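Dermonecrotic toxin (Pasteurella multocida, PDB 2EBF) acts as a dermonecrotic and mitogenic toxin that induces bone resorption and is associated with the severe progressive form of atrophic rhinitis in pigs. Local coordinates at residues L389-F392 against I393-L397; L446-S449 against A450-N454; I484-A487 against I488-D492. One frame throughout, in Å; residues are numbered along the deposited sequence.

Contact 1 (L389-F392 against I393-L397); sequences LTTF and IDNGL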
loop_
_atom_site.group_PDB
_atom_site.type_symbol
_atom_site.label_atom_id
_atom_site.label_comp_id
_atom_site.label_asym_id
_atom_site.label_seq_id
_atom_site.Cartn_x
_atom_site.Cartn_y
_atom_site.Cartn_z
ATOM N N LEU A 389 7.365 1.684 -38.675
ATOM C CA LEU A 389 6.300 2.510 -38.108
ATOM C C LEU A 389 5.036 2.582 -38.972
ATOM O O LEU A 389 3.915 2.464 -38.463
ATOM C CB LEU A 389 6.826 3.911 -37.794
ATOM C CG LEU A 389 5.841 4.911 -37.185
ATOM C CD1 LEU A 389 5.290 4.405 -35.852
ATOM C CD2 LEU A 389 6.502 6.267 -37.022
ATOM N N THR A 390 5.221 2.753 -40.275
ATOM C CA THR A 390 4.111 2.854 -41.217
ATOM C C THR A 390 3.166 1.670 -41.079
ATOM O O THR A 390 1.946 1.823 -41.173
ATOM C CB THR A 390 4.635 2.926 -42.666
ATOM O OG1 THR A 390 5.360 4.147 -42.832
ATOM C CG2 THR A 390 3.488 2.877 -43.700
ATOM N N THR A 391 3.745 0.493 -40.852
ATOM C CA THR A 391 2.993 -0.744 -40.796
ATOM C C THR A 391 2.183 -0.808 -39.504
ATOM O O THR A 391 1.039 -1.267 -39.508
ATOM C CB THR A 391 3.940 -1.963 -40.953
ATOM O OG1 THR A 391 4.731 -1.783 -42.140
ATOM C CG2 THR A 391 3.151 -3.267 -41.065
ATOM N N PHE A 392 2.767 -0.341 -38.406
ATOM C CA PHE A 392 2.036 -0.252 -37.144
ATOM C C PHE A 392 0.848 0.704 -37.282
ATOM O O PHE A 392 -0.258 0.385 -36.848
ATOM C CB PHE A 392 2.947 0.202 -35.993
ATOM C CG PHE A 392 3.819 -0.895 -35.429
ATOM C CD1 PHE A 392 3.366 -1.692 -34.371
ATOM C CD2 PHE A 392 5.101 -1.116 -35.936
ATOM C CE1 PHE A 392 4.169 -2.715 -33.835
ATOM C CE2 PHE A 392 5.917 -2.131 -35.405
ATOM C CZ PHE A 392 5.450 -2.926 -34.355
ATOM N N ILE A 393 1.094 1.864 -37.888
ATOM C CA ILE A 393 0.077 2.908 -38.070
ATOM C C ILE A 393 -1.073 2.404 -38.945
ATOM O O ILE A 393 -2.250 2.611 -38.629
ATOM C CB ILE A 393 0.711 4.195 -38.662
ATOM C CG1 ILE A 393 1.707 4.804 -37.661
ATOM C CG2 ILE A 393 -0.349 5.229 -39.054
ATOM C CD1 ILE A 393 2.459 6.018 -38.198
ATOM N N ASP A 394 -0.722 1.732 -40.037
ATOM C CA ASP A 394 -1.706 1.155 -40.949
ATOM C C ASP A 394 -2.614 0.113 -40.303
ATOM O O ASP A 394 -3.736 -0.111 -40.767
ATOM C CB ASP A 394 -1.002 0.539 -42.154
ATOM C CG ASP A 394 -0.465 1.582 -43.111
ATOM O OD1 ASP A 394 -0.741 2.790 -42.925
ATOM O OD2 ASP A 394 0.222 1.181 -44.075
ATOM N N ASN A 395 -2.126 -0.532 -39.247
ATOM C CA ASN A 395 -2.921 -1.511 -38.513
ATOM C C ASN A 395 -3.564 -0.929 -37.254
ATOM O O ASN A 395 -4.009 -1.665 -36.373
ATOM C CB ASN A 395 -2.081 -2.754 -38.206
ATOM C CG ASN A 395 -1.806 -3.573 -39.450
ATOM O OD1 ASN A 395 -0.760 -3.424 -40.096
ATOM N ND2 ASN A 395 -2.767 -4.400 -39.830
ATOM N N GLY A 396 -3.602 0.400 -37.179
ATOM C CA GLY A 396 -4.364 1.088 -36.143
ATOM C C GLY A 396 -3.666 1.541 -34.869
ATOM O O GLY A 396 -4.344 1.954 -33.925
ATOM N N LEU A 397 -2.331 1.512 -34.829
ATOM C CA LEU A 397 -1.587 2.053 -33.672
ATOM C C LEU A 397 -2.132 3.423 -33.264
ATOM O O LEU A 397 -2.240 4.320 -34.097
ATOM C CB LEU A 397 -0.085 2.182 -33.990
ATOM C CG LEU A 397 0.819 2.777 -32.904
ATOM C CD1 LEU A 397 1.094 1.751 -31.797
ATOM C CD2 LEU A 397 2.120 3.304 -33.507
#
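L389 and I393 meet one turn apart on helix 389-394, where a Schellman motif closes the short helix and sends the chain toward strand 399-402. The two side chains run across each other at a slant. CD1 of I393 comes to 3.7 Å from CG of L389, and CG1 of I393 passes beside the L389 carbonyl. L389 has CG anti to its own N (chi1 -180°), which carries the isobutyl group forward along the helix, to the I393 side. L397 folds back from beyond the turn. Its CD2 touches CD1 of L389 and CB of F392, both at 4.1 Å. The F392 ring itself leads away from L397 and meets the ring of F385, with the planes at about 60°. V499 of strand 498-502 packs on both F392 and L397.

T390 and D394 lie alongside each other and point the same way on the exposed face. CG2 of T390 is 3.7 Å from OD2 of D394. T391 and N395 are also side by side. The amide of N395 is turned to helix 359-370, where ND2 is hydrogen-bonded to OD1 of N368.

The backbone bond from I393 N to L389 O is 2.9 Å long and nearly straight. G396, at positive phi, reverses the chain and gives its N to I393 O at 3.0 Å. The last bond of the motif runs from L397 N to F392 O, 3.1 Å, with the donor tilted 35° from the carbonyl plane.

Contact 2 (L446-S449 against A450-N454); sequences LLQS and AKDNN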
loop_
_atom_site.group_PDB
_atom_site.type_symbol
_atom_site.label_atom_id
_atom_site.label_comp_id
_atom_site.label_asym_id
_atom_site.label_seq_id
_atom_site.Cartn_x
_atom_site.Cartn_y
_atom_site.Cartn_z
ATOM N N LEU A 446 11.957 8.701 -31.209
ATOM C CA LEU A 446 10.662 8.079 -30.917
ATOM C C LEU A 446 9.618 9.153 -30.635
ATOM O O LEU A 446 8.523 9.121 -31.189
ATOM C CB LEU A 446 10.786 7.162 -29.701
ATOM C CG LEU A 446 10.018 5.844 -29.573
ATOM C CD1 LEU A 446 9.653 5.642 -28.123
ATOM C CD2 LEU A 446 8.789 5.704 -30.477
ATOM N N LEU A 447 9.971 10.102 -29.767
ATOM C CA LEU A 447 9.104 11.225 -29.444
ATOM C C LEU A 447 8.814 12.057 -30.688
ATOM O O LEU A 447 7.678 12.467 -30.919
ATOM C CB LEU A 447 9.782 12.134 -28.425
ATOM C CG LEU A 447 8.965 12.808 -27.320
ATOM C CD1 LEU A 447 9.669 14.084 -26.887
ATOM C CD2 LEU A 447 7.514 13.096 -27.696
ATOM N N GLN A 448 9.866 12.327 -31.456
ATOM C CA GLN A 448 9.752 13.102 -32.682
ATOM C C GLN A 448 8.757 12.429 -33.631
ATOM O O GLN A 448 7.904 13.098 -34.228
ATOM C CB GLN A 448 11.134 13.267 -33.331
ATOM C CG GLN A 448 11.202 14.286 -34.471
ATOM C CD GLN A 448 10.630 15.635 -34.084
ATOM O OE1 GLN A 448 9.580 16.032 -34.582
ATOM N NE2 GLN A 448 11.304 16.331 -33.171
ATOM N N SER A 449 8.848 11.105 -33.750
ATOM C CA SER A 449 7.963 10.360 -34.652
ATOM C C SER A 449 6.487 10.441 -34.250
ATOM O O SER A 449 5.611 10.495 -35.114
ATOM C CB SER A 449 8.405 8.901 -34.790
ATOM O OG SER A 449 8.033 8.132 -33.651
ATOM N N ALA A 450 6.221 10.458 -32.944
ATOM C CA ALA A 450 4.854 10.574 -32.428
ATOM C C ALA A 450 4.222 11.910 -32.826
ATOM O O ALA A 450 3.039 11.973 -33.180
ATOM C CB ALA A 450 4.838 10.403 -30.902
ATOM N N LYS A 451 5.020 12.971 -32.766
ATOM C CA LYS A 451 4.572 14.296 -33.171
ATOM C C LYS A 451 4.311 14.333 -34.675
ATOM O O LYS A 451 3.219 14.705 -35.104
ATOM C CB LYS A 451 5.596 15.361 -32.773
ATOM C CG LYS A 451 5.163 16.789 -33.115
ATOM C CD LYS A 451 6.155 17.834 -32.604
ATOM C CE LYS A 451 7.204 18.180 -33.644
ATOM N NZ LYS A 451 6.849 19.366 -34.485
ATOM N N ASP A 452 5.313 13.920 -35.453
ATOM C CA ASP A 452 5.262 13.937 -36.920
ATOM C C ASP A 452 4.119 13.096 -37.468
ATOM O O ASP A 452 3.567 13.403 -38.525
ATOM C CB ASP A 452 6.581 13.420 -37.514
ATOM C CG ASP A 452 7.766 14.333 -37.231
ATOM O OD1 ASP A 452 7.568 15.539 -36.970
ATOM O OD2 ASP A 452 8.912 13.837 -37.286
ATOM N N ASN A 453 3.772 12.031 -36.751
ATOM C CA ASN A 453 2.769 11.089 -37.230
ATOM C C ASN A 453 1.425 11.181 -36.516
ATOM O O ASN A 453 0.537 10.365 -36.756
ATOM C CB ASN A 453 3.328 9.663 -37.201
ATOM C CG ASN A 453 4.487 9.480 -38.159
ATOM O OD1 ASN A 453 4.289 9.265 -39.357
ATOM N ND2 ASN A 453 5.705 9.579 -37.643
ATOM N N ASN A 454 1.280 12.196 -35.664
ATOM C CA ASN A 454 0.074 12.400 -34.850
ATOM C C ASN A 454 -0.373 11.155 -34.072
ATOM O O ASN A 454 -1.552 10.787 -34.067
ATOM C CB ASN A 454 -1.070 12.979 -35.693
ATOM C CG ASN A 454 -0.689 14.282 -36.367
ATOM O OD1 ASN A 454 -0.663 14.374 -37.598
ATOM N ND2 ASN A 454 -0.384 15.300 -35.567
#
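N453 reaches back one turn to S449 at the end of helix 442-452. Its CB starts 3.2 Å from the S449 carbonyl oxygen. CG stays close to the same oxygen, because chi1 of -65° sets it beside the backbone N and opposite the carbonyl carbon. At the tip, ND2 donates to S449 O at 2.7 Å. That oxygen lies close to the amide plane of N453, only 9° out of it. ND2 also passes CB of S449 at 4.0 Å. The backbone N of N453 donates to S449 O as well, at 2.9 Å. One carbonyl thus takes two bonds from one residue, which fixes how the amide is turned. N453 also packs on L389 and I393 of helix 389-394.

The helix closes here with a Schellman motif. N454 has positive phi and gives its N to K451 O, and the N of the residue after N454 bonds to A450 O. The chain then enters strand 456-461.

A second carbonyl that accepts two hydrogen bonds lies one turn earlier. L446 O accepts from A450 N at 3.2 Å and from S449 OG at 2.7 Å. Both donors come from the same face of the carbonyl plane. The hydroxyl gets there with chi1 at 77°, between the backbone N and the carbonyl carbon. The buried S449 hydroxyl therefore finds its acceptor within its own helix.

The exposed D452 leans back over Q448. The backbone bond from D452 N to Q448 O is 3.0 Å long and nearly straight. K451 runs alongside Q448, and both pack on F417 of helix 407-418. A450 turns to F457 of strand 456-461.

Contact 3 (I484-A487 against I488-D492); sequences IAEA and IEKLD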
loop_
_atom_site.group_PDB
_atom_site.type_symbol
_atom_site.label_atom_id
_atom_site.label_comp_id
_atom_site.label_asym_id
_atom_site.label_seq_id
_atom_site.Cartn_x
_atom_site.Cartn_y
_atom_site.Cartn_z
ATOM N N ILE A 484 3.229 -0.089 -13.371
ATOM C CA ILE A 484 2.163 -1.002 -13.766
ATOM C C ILE A 484 0.773 -0.413 -13.485
ATOM O O ILE A 484 -0.121 -0.474 -14.340
ATOM C CB ILE A 484 2.387 -2.391 -13.121
ATOM C CG1 ILE A 484 3.451 -3.131 -13.949
ATOM C CG2 ILE A 484 1.083 -3.176 -13.030
ATOM C CD1 ILE A 484 3.937 -4.420 -13.357
ATOM N N ALA A 485 0.608 0.184 -12.310
ATOM C CA ALA A 485 -0.640 0.845 -11.947
ATOM C C ALA A 485 -1.015 1.915 -12.972
ATOM O O ALA A 485 -2.169 1.978 -13.418
ATOM C CB ALA A 485 -0.542 1.450 -10.532
ATOM N N GLU A 486 -0.047 2.741 -13.373
ATOM C CA GLU A 486 -0.326 3.767 -14.390
ATOM C C GLU A 486 -0.696 3.142 -15.738
ATOM O O GLU A 486 -1.642 3.590 -16.398
ATOM C CB GLU A 486 0.852 4.737 -14.546
ATOM C CG GLU A 486 0.605 5.916 -15.517
ATOM C CD GLU A 486 -0.379 6.959 -14.992
ATOM O OE1 GLU A 486 -0.987 6.751 -13.915
ATOM O OE2 GLU A 486 -0.563 7.996 -15.668
ATOM N N ALA A 487 0.046 2.109 -16.145
ATOM C CA ALA A 487 -0.231 1.432 -17.418
ATOM C C ALA A 487 -1.616 0.776 -17.466
ATOM O O ALA A 487 -2.288 0.808 -18.503
ATOM C CB ALA A 487 0.855 0.417 -17.742
ATOM N N ILE A 488 -2.047 0.189 -16.354
ATOM C CA ILE A 488 -3.389 -0.396 -16.282
ATOM C C ILE A 488 -4.457 0.679 -16.470
ATOM O O ILE A 488 -5.416 0.492 -17.221
ATOM C CB ILE A 488 -3.631 -1.134 -14.949
ATOM C CG1 ILE A 488 -2.731 -2.377 -14.830
ATOM C CG2 ILE A 488 -5.101 -1.532 -14.809
ATOM C CD1 ILE A 488 -2.973 -3.421 -15.889
ATOM N N GLU A 489 -4.280 1.805 -15.796
ATOM C CA GLU A 489 -5.249 2.888 -15.864
ATOM C C GLU A 489 -5.318 3.486 -17.262
ATOM O O GLU A 489 -6.398 3.808 -17.748
ATOM C CB GLU A 489 -4.914 3.961 -14.819
ATOM C CG GLU A 489 -5.896 5.133 -14.705
ATOM C CD GLU A 489 -7.332 4.721 -14.396
ATOM O OE1 GLU A 489 -8.248 5.405 -14.907
ATOM O OE2 GLU A 489 -7.556 3.734 -13.653
ATOM N N LYS A 490 -4.169 3.600 -17.920
ATOM C CA LYS A 490 -4.069 4.435 -19.115
ATOM C C LYS A 490 -3.996 3.682 -20.438
ATOM O O LYS A 490 -4.289 4.255 -21.488
ATOM C CB LYS A 490 -2.878 5.391 -18.985
ATOM C CG LYS A 490 -2.961 6.318 -17.780
ATOM C CD LYS A 490 -4.165 7.247 -17.895
ATOM C CE LYS A 490 -4.405 8.047 -16.624
ATOM N NZ LYS A 490 -3.475 9.181 -16.505
ATOM N N LEU A 491 -3.619 2.408 -20.392
ATOM C CA LEU A 491 -3.328 1.668 -21.620
ATOM C C LEU A 491 -4.319 0.584 -22.029
ATOM O O LEU A 491 -4.652 0.489 -23.214
ATOM C CB LEU A 491 -1.902 1.105 -21.609
ATOM C CG LEU A 491 -0.767 2.131 -21.624
ATOM C CD1 LEU A 491 0.566 1.407 -21.576
ATOM C CD2 LEU A 491 -0.848 3.081 -22.830
ATOM N N ASP A 492 -4.783 -0.246 -21.101
ATOM C CA ASP A 492 -5.758 -1.259 -21.528
ATOM C C ASP A 492 -7.181 -0.711 -21.477
ATOM O O ASP A 492 -7.937 -0.924 -20.521
ATOM C CB ASP A 492 -5.552 -2.673 -20.920
ATOM C CG ASP A 492 -5.815 -2.754 -19.416
ATOM O OD1 ASP A 492 -5.849 -3.903 -18.904
ATOM O OD2 ASP A 492 -5.976 -1.711 -18.745
HETATM O O HOH W 1 -1.100 10.609 -15.142
#
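E486 and K490 form a salt bridge one turn apart on helix 473-490. K490 NZ approaches OE2 of E486 at 3.3 Å, from above the carboxylate plane and 38° out of it. The E486 chain bends at chi2 (71°), which brings its carboxylate round toward K490. CG of K490 lies 3.6 Å from the same OE2, so the lysine chain arches past this oxygen, with CG and NZ nearest. A water donates to OE2 at 2.7 Å and weakly accepts from NZ, bridging the two charges.

The backbone bonds belong to the last turn of a helix that packs against the parallel part of a mixed sheet, in an alpha/beta domain. I488 N donates to I484 O at 2.9 Å. L491 N reaches A487 O at 2.8 Å, and K490 N adds a weak bond to that oxygen besides its bond to E486 O.

The apolar contacts are few. A487 CB meets L491 CD1 at 4.0 Å, and A487 also rests on I460 of strand 456-461. CG2 of I484 comes to 4.3 Å from CG1 of I488, and both isoleucines pack on Y523 of helix 520-524.

In the fold
All three contacts are helix ends in one alpha/beta domain, in the C2 part of this C-terminal region of the toxin. They come in series along the chain. The helices of contacts 1 and 2 lead into strands 399-402 and 456-461, and that of contact 3 into strand 498-502. These strands are parallel neighbours in the mixed sheet, in the order 456-461, 399-402, 498-502. Each contact is thus a helix-to-strand turn, and the three turns feed the same end of the sheet. Contacts 1 and 2 have centres about 13 Å apart and touch: L389 CD2 lies 3.5 Å from N453 ND2. The centre of contact 3 is about 22 Å from contact 1 and about 21 Å from contact 2.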